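CHAD domain (Ricinus communis, PDB 6QV5) probably binds inorganic polyphosphate through an all-helical domain built on four-helix bundles, and carries a zinc ion in the crystal. Local coordinates at residues Gly211-Ala214 with Leu215-Phe218; Gln255-Ala258 with Gln259-Gln263; Arg272-Leu275 with Leu276-Ala280; Arg99-Asp102 with Val103-Ala106; Cys37-His40 with Ile41-Glu45. All coordinates share one frame; numbering follows the deposited sequence. Where two conformers were deposited one is given.

Interaction 1. Residues Gly211-Ala214 with Leu215-Phe218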
loop_
_atom_site.group_PDB
_atom_site.type_symbol
_atom_site.label_atom_id
_atom_site.label_comp_id
_atom_site.label_asym_id
_atom_site.label_seq_id
_atom_site.Cartn_x
_atom_site.Cartn_y
_atom_site.Cartn_z
ATOM N N GLY A 211 -2.378 4.957 9.283
ATOM C CA GLY A 211 -2.451 4.673 10.713
ATOM C C GLY A 211 -1.792 3.365 11.100
ATOM O O GLY A 211 -1.168 3.280 12.162
ATOM N N ARG A 212 -1.925 2.336 10.234
ATOM C CA ARG A 212 -1.330 1.011 10.429
ATOM C C ARG A 212 0.196 1.090 10.306
ATOM O O ARG A 212 0.897 0.535 11.153
ATOM C CB ARG A 212 -1.903 -0.003 9.419
ATOM C CG ARG A 212 -1.608 -1.460 9.767
ATOM C CD ARG A 212 -2.147 -2.431 8.732
ATOM N NE ARG A 212 -1.220 -2.619 7.613
ATOM C CZ ARG A 212 -0.280 -3.558 7.560
ATOM N NH1 ARG A 212 -0.121 -4.407 8.569
ATOM N NH2 ARG A 212 0.512 -3.654 6.501
ATOM N N TYR A 213 0.700 1.791 9.266
ATOM C CA TYR A 213 2.134 1.951 9.011
ATOM C C TYR A 213 2.844 2.755 10.102
ATOM O O TYR A 213 3.877 2.302 10.600
ATOM C CB TYR A 213 2.403 2.548 7.613
ATOM C CG TYR A 213 1.930 1.708 6.442
ATOM C CD1 TYR A 213 1.931 0.315 6.508
ATOM C CD2 TYR A 213 1.563 2.301 5.238
ATOM C CE1 TYR A 213 1.514 -0.461 5.427
ATOM C CE2 TYR A 213 1.158 1.534 4.146
ATOM C CZ TYR A 213 1.136 0.153 4.244
ATOM O OH TYR A 213 0.736 -0.604 3.170
ATOM N N ALA A 214 2.274 3.918 10.496
ATOM C CA ALA A 214 2.821 4.797 11.538
ATOM C C ALA A 214 2.945 4.093 12.889
ATOM O O ALA A 214 3.939 4.291 13.586
ATOM C CB ALA A 214 1.971 6.047 11.675
ATOM N N LEU A 215 1.959 3.249 13.237
ATOM C CA LEU A 215 1.966 2.486 14.483
ATOM C C LEU A 215 2.995 1.349 14.438
ATOM O O LEU A 215 3.527 0.972 15.482
ATOM C CB LEU A 215 0.557 1.967 14.807
ATOM C CG LEU A 215 0.236 1.686 16.277
ATOM C CD1 LEU A 215 0.339 2.950 17.140
ATOM C CD2 LEU A 215 -1.147 1.100 16.410
ATOM N N GLU A 216 3.289 0.824 13.232
ATOM C CA GLU A 216 4.295 -0.221 13.026
ATOM C C GLU A 216 5.699 0.386 13.088
ATOM O O GLU A 216 6.632 -0.286 13.534
ATOM C CB GLU A 216 4.083 -0.933 11.684
ATOM C CG GLU A 216 2.969 -1.966 11.694
ATOM C CD GLU A 216 2.613 -2.576 10.348
ATOM O OE1 GLU A 216 2.856 -1.928 9.303
ATOM O OE2 GLU A 216 2.075 -3.705 10.344
ATOM N N PHE A 217 5.845 1.658 12.641
ATOM C CA PHE A 217 7.107 2.404 12.653
ATOM C C PHE A 217 7.536 2.726 14.084
ATOM O O PHE A 217 8.696 2.508 14.434
ATOM C CB PHE A 217 6.996 3.708 11.832
ATOM C CG PHE A 217 6.762 3.579 10.344
ATOM C CD1 PHE A 217 7.333 2.539 9.617
ATOM C CD2 PHE A 217 6.033 4.540 9.654
ATOM C CE1 PHE A 217 7.133 2.435 8.239
ATOM C CE2 PHE A 217 5.831 4.434 8.276
ATOM C CZ PHE A 217 6.385 3.383 7.577
ATOM N N PHE A 218 6.597 3.239 14.903
ATOM C CA PHE A 218 6.822 3.602 16.304
ATOM C C PHE A 218 6.251 2.510 17.233
ATOM O O PHE A 218 5.612 2.820 18.240
ATOM C CB PHE A 218 6.198 4.983 16.602
ATOM C CG PHE A 218 6.699 6.127 15.749
ATOM C CD1 PHE A 218 7.870 6.801 16.078
ATOM C CD2 PHE A 218 5.979 6.557 14.641
ATOM C CE1 PHE A 218 8.320 7.875 15.303
ATOM C CE2 PHE A 218 6.433 7.624 13.860
ATOM C CZ PHE A 218 7.600 8.277 14.197
HETATM O O HOH W 1 4.957 0.009 8.596
#

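Interaction 2. Residues Gln255-Ala258 with Gln259-Gln263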
loop_
_atom_site.group_PDB
_atom_site.type_symbol
_atom_site.label_atom_id
_atom_site.label_comp_id
_atom_site.label_asym_id
_atom_site.label_seq_id
_atom_site.Cartn_x
_atom_site.Cartn_y
_atom_site.Cartn_z
ATOM N N GLN A 255 -11.833 -2.890 -19.010
ATOM C CA GLN A 255 -12.344 -1.913 -19.984
ATOM C C GLN A 255 -11.192 -1.381 -20.863
ATOM O O GLN A 255 -11.382 -1.194 -22.067
ATOM C CB GLN A 255 -13.114 -0.774 -19.277
ATOM C CG GLN A 255 -13.690 0.327 -20.186
ATOM C CD GLN A 255 -14.627 -0.179 -21.260
ATOM O OE1 GLN A 255 -15.769 -0.570 -20.997
ATOM N NE2 GLN A 255 -14.162 -0.169 -22.501
ATOM N N GLU A 256 -9.995 -1.193 -20.260
ATOM C CA GLU A 256 -8.771 -0.764 -20.948
ATOM C C GLU A 256 -8.284 -1.886 -21.874
ATOM O O GLU A 256 -7.821 -1.608 -22.981
ATOM C CB GLU A 256 -7.674 -0.407 -19.934
ATOM C CG GLU A 256 -7.821 0.975 -19.319
ATOM C CD GLU A 256 -6.884 1.286 -18.165
ATOM O OE1 GLU A 256 -5.681 0.945 -18.254
ATOM O OE2 GLU A 256 -7.354 1.889 -17.173
ATOM N N LEU A 257 -8.407 -3.153 -21.414
ATOM C CA LEU A 257 -8.035 -4.359 -22.158
ATOM C C LEU A 257 -8.983 -4.577 -23.349
ATOM O O LEU A 257 -8.542 -5.069 -24.385
ATOM C CB LEU A 257 -8.026 -5.587 -21.216
ATOM C CG LEU A 257 -7.603 -6.949 -21.794
ATOM C CD1 LEU A 257 -6.104 -7.011 -22.047
ATOM C CD2 LEU A 257 -8.007 -8.076 -20.869
ATOM N N ALA A 258 -10.270 -4.190 -23.203
ATOM C CA ALA A 258 -11.291 -4.303 -24.252
ATOM C C ALA A 258 -10.984 -3.387 -25.441
ATOM O O ALA A 258 -11.203 -3.783 -26.587
ATOM C CB ALA A 258 -12.663 -3.976 -23.685
ATOM N N GLN A 259 -10.471 -2.171 -25.163
ATOM C CA GLN A 259 -10.112 -1.175 -26.176
ATOM C C GLN A 259 -8.857 -1.580 -26.952
ATOM O O GLN A 259 -8.814 -1.399 -28.170
ATOM C CB GLN A 259 -9.932 0.219 -25.545
ATOM C CG GLN A 259 -11.230 0.869 -25.037
ATOM C CD GLN A 259 -12.199 1.279 -26.129
ATOM O OE1 GLN A 259 -13.377 0.911 -26.112
ATOM N NE2 GLN A 259 -11.735 2.060 -27.099
ATOM N N GLN A 260 -7.844 -2.130 -26.251
ATOM C CA GLN A 260 -6.581 -2.569 -26.856
ATOM C C GLN A 260 -6.702 -3.926 -27.552
ATOM O O GLN A 260 -6.086 -4.128 -28.600
ATOM C CB GLN A 260 -5.435 -2.573 -25.827
ATOM C CG GLN A 260 -5.062 -1.191 -25.274
ATOM C CD GLN A 260 -4.562 -0.231 -26.332
ATOM O OE1 GLN A 260 -3.491 -0.411 -26.923
ATOM N NE2 GLN A 260 -5.333 0.816 -26.588
ATOM N N GLN A 261 -7.493 -4.849 -26.972
ATOM C CA GLN A 261 -7.733 -6.191 -27.511
ATOM C C GLN A 261 -9.236 -6.333 -27.841
ATOM O O GLN A 261 -10.008 -6.797 -26.995
ATOM C CB GLN A 261 -7.264 -7.290 -26.527
ATOM C CG GLN A 261 -5.833 -7.139 -25.993
ATOM C CD GLN A 261 -4.762 -7.470 -27.007
ATOM O OE1 GLN A 261 -4.756 -8.542 -27.627
ATOM N NE2 GLN A 261 -3.817 -6.560 -27.180
ATOM N N PRO A 262 -9.684 -5.913 -29.050
ATOM C CA PRO A 262 -11.119 -6.011 -29.379
ATOM C C PRO A 262 -11.612 -7.434 -29.664
ATOM O O PRO A 262 -12.823 -7.654 -29.747
ATOM C CB PRO A 262 -11.274 -5.096 -30.606
ATOM C CG PRO A 262 -9.936 -4.418 -30.792
ATOM C CD PRO A 262 -8.929 -5.318 -30.167
ATOM N N GLN A 263 -10.677 -8.392 -29.808
ATOM C CA GLN A 263 -10.941 -9.809 -30.083
ATOM C C GLN A 263 -11.613 -10.548 -28.916
ATOM O O GLN A 263 -12.486 -11.385 -29.155
ATOM C CB GLN A 263 -9.665 -10.550 -30.547
ATOM C CG GLN A 263 -8.334 -9.916 -30.114
ATOM C CD GLN A 263 -7.646 -10.668 -29.003
ATOM O OE1 GLN A 263 -6.723 -11.455 -29.232
ATOM N NE2 GLN A 263 -8.065 -10.430 -27.771
#

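Interaction 3. Residues Arg272-Leu275 with Leu276-Ala280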
loop_
_atom_site.group_PDB
_atom_site.type_symbol
_atom_site.label_atom_id
_atom_site.label_comp_id
_atom_site.label_asym_id
_atom_site.label_seq_id
_atom_site.Cartn_x
_atom_site.Cartn_y
_atom_site.Cartn_z
ATOM N N ARG A 272 -16.850 -8.007 -16.775
ATOM C CA ARG A 272 -17.180 -6.647 -16.337
ATOM C C ARG A 272 -18.603 -6.557 -15.796
ATOM O O ARG A 272 -18.829 -5.866 -14.804
ATOM C CB ARG A 272 -16.958 -5.627 -17.464
ATOM C CG ARG A 272 -15.491 -5.260 -17.668
ATOM C CD ARG A 272 -15.304 -4.065 -18.585
ATOM N NE ARG A 272 -15.695 -2.809 -17.939
ATOM C CZ ARG A 272 -16.748 -2.078 -18.291
ATOM N NH1 ARG A 272 -17.525 -2.459 -19.298
ATOM N NH2 ARG A 272 -17.031 -0.957 -17.640
ATOM N N GLY A 273 -19.531 -7.271 -16.435
ATOM C CA GLY A 273 -20.927 -7.344 -16.023
ATOM C C GLY A 273 -21.068 -8.021 -14.675
ATOM O O GLY A 273 -21.783 -7.521 -13.803
ATOM N N TYR A 274 -20.329 -9.138 -14.487
ATOM C CA TYR A 274 -20.281 -9.933 -13.256
ATOM C C TYR A 274 -19.705 -9.126 -12.091
ATOM O O TYR A 274 -20.246 -9.185 -10.986
ATOM C CB TYR A 274 -19.455 -11.218 -13.478
ATOM C CG TYR A 274 -19.679 -12.298 -12.437
ATOM C CD1 TYR A 274 -20.509 -13.385 -12.701
ATOM C CD2 TYR A 274 -19.028 -12.257 -11.206
ATOM C CE1 TYR A 274 -20.705 -14.392 -11.755
ATOM C CE2 TYR A 274 -19.224 -13.253 -10.250
ATOM C CZ TYR A 274 -20.062 -14.319 -10.529
ATOM O OH TYR A 274 -20.254 -15.302 -9.590
ATOM N N LEU A 275 -18.611 -8.385 -12.340
ATOM C CA LEU A 275 -17.932 -7.579 -11.326
ATOM C C LEU A 275 -18.703 -6.317 -10.940
ATOM O O LEU A 275 -18.677 -5.941 -9.768
ATOM C CB LEU A 275 -16.488 -7.254 -11.743
ATOM C CG LEU A 275 -15.536 -8.452 -11.840
ATOM C CD1 LEU A 275 -14.369 -8.149 -12.746
ATOM C CD2 LEU A 275 -15.061 -8.906 -10.472
ATOM N N LEU A 276 -19.404 -5.682 -11.907
ATOM C CA LEU A 276 -20.221 -4.484 -11.667
ATOM C C LEU A 276 -21.400 -4.826 -10.755
ATOM O O LEU A 276 -21.787 -4.003 -9.923
ATOM C CB LEU A 276 -20.728 -3.886 -12.990
ATOM C CG LEU A 276 -21.245 -2.448 -12.924
ATOM C CD1 LEU A 276 -20.142 -1.449 -13.255
ATOM C CD2 LEU A 276 -22.420 -2.256 -13.856
ATOM N N ALA A 277 -21.958 -6.044 -10.911
ATOM C CA ALA A 277 -23.055 -6.548 -10.092
ATOM C C ALA A 277 -22.562 -6.836 -8.672
ATOM O O ALA A 277 -23.258 -6.496 -7.721
ATOM C CB ALA A 277 -23.649 -7.799 -10.715
ATOM N N GLN A 278 -21.342 -7.407 -8.531
ATOM C CA GLN A 278 -20.709 -7.706 -7.240
ATOM C C GLN A 278 -20.457 -6.428 -6.425
ATOM O O GLN A 278 -20.488 -6.477 -5.195
ATOM C CB GLN A 278 -19.404 -8.493 -7.432
ATOM C CG GLN A 278 -19.605 -9.980 -7.705
ATOM C CD GLN A 278 -18.293 -10.725 -7.749
ATOM O OE1 GLN A 278 -17.474 -10.546 -8.657
ATOM N NE2 GLN A 278 -18.065 -11.583 -6.768
ATOM N N GLN A 279 -20.226 -5.289 -7.117
ATOM C CA GLN A 279 -20.022 -3.963 -6.526
ATOM C C GLN A 279 -21.336 -3.438 -5.930
ATOM O O GLN A 279 -21.312 -2.762 -4.902
ATOM C CB GLN A 279 -19.513 -2.971 -7.586
ATOM C CG GLN A 279 -18.037 -3.119 -7.936
ATOM C CD GLN A 279 -17.621 -2.208 -9.068
ATOM O OE1 GLN A 279 -17.706 -0.977 -8.982
ATOM N NE2 GLN A 279 -17.146 -2.796 -10.155
ATOM N N ALA A 280 -22.476 -3.745 -6.586
ATOM C CA ALA A 280 -23.814 -3.318 -6.167
ATOM C C ALA A 280 -24.455 -4.263 -5.143
ATOM O O ALA A 280 -25.120 -3.789 -4.221
ATOM C CB ALA A 280 -24.717 -3.165 -7.381
#

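Interaction 4. Residues Arg99-Asp102 with Val103-Ala106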
loop_
_atom_site.group_PDB
_atom_site.type_symbol
_atom_site.label_atom_id
_atom_site.label_comp_id
_atom_site.label_asym_id
_atom_site.label_seq_id
_atom_site.Cartn_x
_atom_site.Cartn_y
_atom_site.Cartn_z
ATOM N N ARG A 99 1.323 -5.239 -10.012
ATOM C CA ARG A 99 0.560 -5.741 -8.867
ATOM C C ARG A 99 -0.939 -5.808 -9.191
ATOM O O ARG A 99 -1.563 -6.835 -8.920
ATOM C CB ARG A 99 0.840 -4.895 -7.601
ATOM C CG ARG A 99 0.042 -5.275 -6.343
ATOM C CD ARG A 99 0.395 -6.643 -5.782
ATOM N NE ARG A 99 -0.497 -7.026 -4.687
ATOM C CZ ARG A 99 -0.732 -8.278 -4.308
ATOM N NH1 ARG A 99 -0.154 -9.292 -4.942
ATOM N NH2 ARG A 99 -1.556 -8.529 -3.301
ATOM N N ASP A 100 -1.499 -4.728 -9.790
ATOM C CA ASP A 100 -2.907 -4.617 -10.199
ATOM C C ASP A 100 -3.346 -5.785 -11.089
ATOM O O ASP A 100 -4.417 -6.351 -10.863
ATOM C CB ASP A 100 -3.168 -3.279 -10.921
ATOM C CG ASP A 100 -3.246 -2.043 -10.036
ATOM O OD1 ASP A 100 -3.181 -2.190 -8.793
ATOM O OD2 ASP A 100 -3.375 -0.928 -10.587
ATOM N N TRP A 101 -2.508 -6.157 -12.078
ATOM C CA TRP A 101 -2.783 -7.265 -12.992
ATOM C C TRP A 101 -2.630 -8.634 -12.329
ATOM O O TRP A 101 -3.300 -9.580 -12.742
ATOM C CB TRP A 101 -1.947 -7.151 -14.273
ATOM C CG TRP A 101 -2.497 -6.134 -15.225
ATOM C CD1 TRP A 101 -2.170 -4.813 -15.292
ATOM C CD2 TRP A 101 -3.548 -6.336 -16.180
ATOM N NE1 TRP A 101 -2.915 -4.187 -16.263
ATOM C CE2 TRP A 101 -3.775 -5.097 -16.820
ATOM C CE3 TRP A 101 -4.298 -7.455 -16.582
ATOM C CZ2 TRP A 101 -4.724 -4.944 -17.840
ATOM C CZ3 TRP A 101 -5.235 -7.302 -17.593
ATOM C CH2 TRP A 101 -5.443 -6.060 -18.208
ATOM N N ASP A 102 -1.776 -8.734 -11.295
ATOM C CA ASP A 102 -1.568 -9.975 -10.545
ATOM C C ASP A 102 -2.740 -10.255 -9.595
ATOM O O ASP A 102 -3.095 -11.419 -9.405
ATOM C CB ASP A 102 -0.236 -9.942 -9.776
ATOM C CG ASP A 102 0.770 -11.015 -10.171
ATOM O OD1 ASP A 102 0.426 -11.880 -11.013
ATOM O OD2 ASP A 102 1.899 -10.993 -9.637
ATOM N N VAL A 103 -3.335 -9.189 -9.006
ATOM C CA VAL A 103 -4.493 -9.263 -8.102
ATOM C C VAL A 103 -5.715 -9.724 -8.911
ATOM O O VAL A 103 -6.435 -10.619 -8.470
ATOM C CB VAL A 103 -4.746 -7.925 -7.337
ATOM C CG1 VAL A 103 -6.078 -7.938 -6.584
ATOM C CG2 VAL A 103 -3.602 -7.610 -6.378
ATOM N N LEU A 104 -5.912 -9.131 -10.109
ATOM C CA LEU A 104 -6.995 -9.451 -11.041
ATOM C C LEU A 104 -6.965 -10.934 -11.440
ATOM O O LEU A 104 -8.011 -11.576 -11.447
ATOM C CB LEU A 104 -6.917 -8.528 -12.283
ATOM C CG LEU A 104 -7.813 -8.843 -13.502
ATOM C CD1 LEU A 104 -9.293 -8.679 -13.181
ATOM C CD2 LEU A 104 -7.451 -7.967 -14.680
ATOM N N LEU A 105 -5.768 -11.473 -11.726
ATOM C CA LEU A 105 -5.559 -12.859 -12.139
ATOM C C LEU A 105 -5.748 -13.897 -11.018
ATOM O O LEU A 105 -6.409 -14.912 -11.242
ATOM C CB LEU A 105 -4.166 -13.000 -12.791
ATOM C CG LEU A 105 -3.778 -14.368 -13.367
ATOM C CD1 LEU A 105 -4.464 -14.628 -14.702
ATOM C CD2 LEU A 105 -2.278 -14.477 -13.522
ATOM N N ALA A 106 -5.152 -13.657 -9.836
ATOM C CA ALA A 106 -5.169 -14.594 -8.710
ATOM C C ALA A 106 -6.334 -14.447 -7.719
ATOM O O ALA A 106 -6.684 -15.435 -7.068
ATOM C CB ALA A 106 -3.848 -14.518 -7.959
#

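Interaction 5. Residues Cys37-His40 with Ile41-Glu45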
loop_
_atom_site.group_PDB
_atom_site.type_symbol
_atom_site.label_atom_id
_atom_site.label_comp_id
_atom_site.label_asym_id
_atom_site.label_seq_id
_atom_site.Cartn_x
_atom_site.Cartn_y
_atom_site.Cartn_z
ATOM N N CYS A 37 12.190 0.772 5.562
ATOM C CA CYS A 37 11.395 0.903 4.341
ATOM C C CYS A 37 12.240 0.602 3.110
ATOM O O CYS A 37 11.798 -0.156 2.247
ATOM C CB CYS A 37 10.752 2.284 4.252
ATOM S SG CYS A 37 9.395 2.549 5.420
ATOM N N LEU A 38 13.459 1.180 3.038
ATOM C CA LEU A 38 14.394 0.974 1.928
ATOM C C LEU A 38 14.879 -0.470 1.853
ATOM O O LEU A 38 15.012 -0.991 0.748
ATOM C CB LEU A 38 15.575 1.957 1.982
ATOM C CG LEU A 38 15.257 3.435 1.706
ATOM C CD1 LEU A 38 16.380 4.332 2.200
ATOM C CD2 LEU A 38 14.981 3.691 0.228
ATOM N N GLU A 39 15.095 -1.128 3.017
ATOM C CA GLU A 39 15.505 -2.537 3.102
ATOM C C GLU A 39 14.378 -3.440 2.574
ATOM O O GLU A 39 14.654 -4.389 1.840
ATOM C CB GLU A 39 15.881 -2.917 4.547
ATOM C CG GLU A 39 16.393 -4.342 4.716
ATOM C CD GLU A 39 16.430 -4.881 6.136
ATOM O OE1 GLU A 39 15.479 -4.620 6.908
ATOM O OE2 GLU A 39 17.409 -5.586 6.470
ATOM N N HIS A 40 13.113 -3.112 2.917
ATOM C CA HIS A 40 11.910 -3.836 2.488
ATOM C C HIS A 40 11.765 -3.825 0.954
ATOM O O HIS A 40 11.328 -4.818 0.373
ATOM C CB HIS A 40 10.661 -3.252 3.184
ATOM C CG HIS A 40 9.417 -4.088 3.087
ATOM N ND1 HIS A 40 8.178 -3.565 3.412
ATOM C CD2 HIS A 40 9.258 -5.385 2.724
ATOM C CE1 HIS A 40 7.309 -4.544 3.218
ATOM N NE2 HIS A 40 7.912 -5.659 2.807
ATOM N N ILE A 41 12.182 -2.721 0.308
ATOM C CA ILE A 41 12.167 -2.550 -1.147
ATOM C C ILE A 41 13.348 -3.318 -1.781
ATOM O O ILE A 41 13.126 -4.146 -2.668
ATOM C CB ILE A 41 12.179 -1.032 -1.530
ATOM C CG1 ILE A 41 10.935 -0.299 -0.982
ATOM C CG2 ILE A 41 12.315 -0.823 -3.049
ATOM C CD1 ILE A 41 11.083 1.211 -0.791
ATOM N N GLN A 42 14.587 -3.023 -1.304
ATOM C CA GLN A 42 15.853 -3.589 -1.782
ATOM C C GLN A 42 15.931 -5.122 -1.716
ATOM O O GLN A 42 16.377 -5.746 -2.679
ATOM C CB GLN A 42 17.032 -2.938 -1.028
ATOM C CG GLN A 42 18.424 -3.389 -1.467
ATOM C CD GLN A 42 18.995 -4.473 -0.581
ATOM O OE1 GLN A 42 19.134 -4.316 0.639
ATOM N NE2 GLN A 42 19.350 -5.599 -1.180
ATOM N N ARG A 43 15.532 -5.727 -0.584
ATOM C CA ARG A 43 15.614 -7.183 -0.398
ATOM C C ARG A 43 14.656 -8.003 -1.288
ATOM O O ARG A 43 14.746 -9.234 -1.297
ATOM C CB ARG A 43 15.458 -7.567 1.082
ATOM C CG ARG A 43 16.576 -7.052 2.002
ATOM C CD ARG A 43 17.870 -7.843 1.903
ATOM N NE ARG A 43 17.786 -9.120 2.614
ATOM C CZ ARG A 43 18.184 -10.285 2.112
ATOM N NH1 ARG A 43 18.694 -10.351 0.888
ATOM N NH2 ARG A 43 18.071 -11.395 2.831
ATOM N N ASN A 44 13.787 -7.328 -2.065
ATOM C CA ASN A 44 12.854 -7.973 -2.989
ATOM C C ASN A 44 13.229 -7.767 -4.470
ATOM O O ASN A 44 12.645 -8.423 -5.330
ATOM C CB ASN A 44 11.412 -7.545 -2.702
ATOM C CG ASN A 44 10.839 -8.186 -1.464
ATOM O OD1 ASN A 44 10.605 -9.398 -1.410
ATOM N ND2 ASN A 44 10.595 -7.387 -0.442
ATOM N N GLU A 45 14.230 -6.894 -4.749
ATOM C CA GLU A 45 14.753 -6.534 -6.079
ATOM C C GLU A 45 14.978 -7.699 -7.042
ATOM O O GLU A 45 14.364 -7.729 -8.109
ATOM C CB GLU A 45 16.074 -5.763 -5.945
ATOM C CG GLU A 45 15.930 -4.279 -5.686
ATOM C CD GLU A 45 17.239 -3.545 -5.461
ATOM O OE1 GLU A 45 18.279 -3.981 -6.005
ATOM O OE2 GLU A 45 17.220 -2.518 -4.747
#

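Interaction 1. Residues Gly211-Ala214 with Leu215-Phe218
Arg212 and Glu216 form a partly exposed i to i+4 salt bridge near the C-terminal end of helix 198-217, in the helical bundle of the CHAD domain, among residues that are otherwise buried. The bridge is purely electrostatic: Arg212 NH1 lies 2.9 Å from Glu216 OE2, but that oxygen sits well out of the guanidinium plane, so no N-H is aimed at it. The bend of Arg212 at chi3 (85°) brings the guanidinium back so that the Glu216 carboxylate lies over one of its faces, the planes 73° apart. Glu216 OE1 reaches the edge of the Tyr213 ring in its plane, 3.7 Å from Tyr213 CD1. A water donates to Glu216 OE1 and Tyr213 O, tying the carboxylate to the backbone. Tyr213 and Phe217 lean on Arg66 of helix 54-73, while Leu215 packs on Tyr230 and Leu231 of helix 224-260. At the helix end Phe218 N donates to Ala214 O at 3.1 Å. Tyr213 O sits over one face of the Phe217 ring, 3.2 Å from Phe217 CG.

Interaction 2. Residues Gln255-Ala258 with Gln259-Gln263
Gln255 meets Gln259 on the last turn of helix 224-260. Their side chains run side by side in the same direction, the amides inclined 39° to each other, yet Gln255 NE2 remains 3.8 Å from Gln259 OE1; Gln259 N makes a weak bond to Gln255 O. Glu256 turns its carboxylate away to a salt bridge with Arg252, one turn back, and Glu256 O takes a weak, 3.3 Å bond from Gln260 N. Leu257 is the buried member. With CG anti to its backbone N (chi1 -178°), its CD1 lies 4.0 Å from Gln261 CG, and both side chains rest on Leu128 of helix 122-145. Its carbonyl accepts the shortest bond here, Gln261 N to Leu257 O at 2.8 Å. Ala258, packed on Val268 of helix 265-281, meets Pro262 through a CA-H...O contact, Pro262 CA to Ala258 O 3.6 Å. Gln261 is the first residue to leave helical angles and Pro262 comes next, a helix C-terminus leading into the short link to helix 265-281.

Interaction 3. Residues Arg272-Leu275 with Leu276-Ala280
Tyr274 and Gln278 meet through their side chains one turn apart on the outer part of helix 265-281. The end of Gln278 approaches the edge of the tyrosine ring, its CD 3.7 Å from Tyr274 CE2, with the amide plane standing 76° from that of the ring. Extended beyond CG, Gln278 carries its amide out to this edge, while its CG lies 3.4 Å from Tyr274 O. Leu275 is the buried residue; over its carbonyl runs the aliphatic part of Gln279, with CG 3.4 Å from Leu275 O. The segment belongs to an antiparallel helical hairpin with helix 224-260, against which Gln278 meets Leu247 and Gln279 meets Val248. Among the polar side chains, Arg272 NE bonds to Gly251 O of helix 224-260, while its NH1 bonds to Gln269 OE1 on its own helix. The backbone bonds are regular alpha-helical ones, four in succession. Leu276 N to Arg272 O, at 3.0 Å, is the shortest; Ala277 N to Gly273 O is longer at 3.3 Å. Gln278 N and Gln279 N donate to Tyr274 O and Leu275 O.

Interaction 4. Residues Arg99-Asp102 with Val103-Ala106
Trp101 and Leu104 make the tightly packed side of this contact within helix 82-108, part of the all-helical CHAD domain. The two side chains lie alongside each other and point the same way, Leu104 CD2 sitting 3.7 Å from Trp101 CE3 and equally near Trp101 CZ3, oblique to the ring. Leu104 has its CG anti to the backbone N (chi1 170°), which brings that methyl up beside the indole. Both residues are buried between helices: Trp101 packs on Val129, Ile132 and Lys136 of helix 122-145 and on Leu253 of helix 224-260, and Leu104 on Ala250 of the same long helix. Away from this core the contact is more open. Asp102 touches Pro54 and Leu57 of helix 54-73, and its side chain is about 7 Å from that of the zinc ligand His52, though about 11 Å from the zinc ion itself. On the exposed side, Ala106 N bonds to Asp102 O at 3.1 Å as the helix passes into a wider pi-type turn over 104-106. Arg99 and Val103 are only partly covered. A bend at chi2 (67°) folds the arginine along the helix until one face of its guanidinium lies against a methyl: Val103 CG2 sits over the centre of the group, 3.6 Å from Arg99 CZ.

Interaction 5. Residues Cys37-His40 with Ile41-Glu45
Asn44 reaches back to His40 near the C-terminal end of helix 26-42, and its amide takes over a backbone carbonyl there. Asn44 ND2 donates to His40 O at 2.8 Å, with the oxygen close to the amide plane and the nitrogen nearly in line with the carbonyl bond (C=O...N angle 167°). Chi1 of -74° turns the asparagine CG beside its own backbone N, which swings the amide toward the preceding turn. The same ND2 also donates to Phe13 O, so two carbonyls share its hydrogens and the N-terminal loop is drawn to the helix end. Upstream, the carbonyls are met by backbone donors: Ile41 N bonds to Cys37 O, Gln42 N to Leu38 O at 2.9 Å, and Arg43 N to Glu39 O, also at 2.9 Å. A type I beta turn from Gln42 to Glu45 follows, closed by Glu45 N to Gln42 O, and Glu45 OE2 bonds to Tyr149 OH. Both nitrogens of the His40 ring are engaged by helix 54-73, NE2 with Gln59 OE1 and ND1, weakly, with Arg66 NH2. Glu39 and Arg43 run side by side through their aliphatic parts, Glu39 CG 3.8 Å from Arg43 CG, while Glu39 OE2 and Arg43 NE stay 5.2 Å apart. Leu38 and Ile41 pack on Met153 of helix 147-163; on helix 54-73, Cys37 lies on Arg66 and Leu67, Ile41 on Met60 and Asn44 on Gln59.

Overall arrangement
From the N terminus the order is interaction 5 on helix 26-42, interaction 4 on helix 82-108, interaction 1 on helix 198-217, interaction 2 on helix 224-260 and interaction 3 on helix 265-281. Each is local to one helix or its end, so none closes a long loop, and they follow in series without nesting or crossing. Interactions 5 and 1 join helices far apart in sequence, 26-42 and 198-217, Phe217 CE1 lying 3.6 Å from Cys37 SG. Interaction 2 ties helix 224-260 to helix 82-108 through Leu257 and Trp101 of interaction 4, and to helix 265-281 through Gln255 and Arg272 of interaction 3. Interactions 1 and 2, centres about 40 Å apart, lie on opposite sides of the chain's centre.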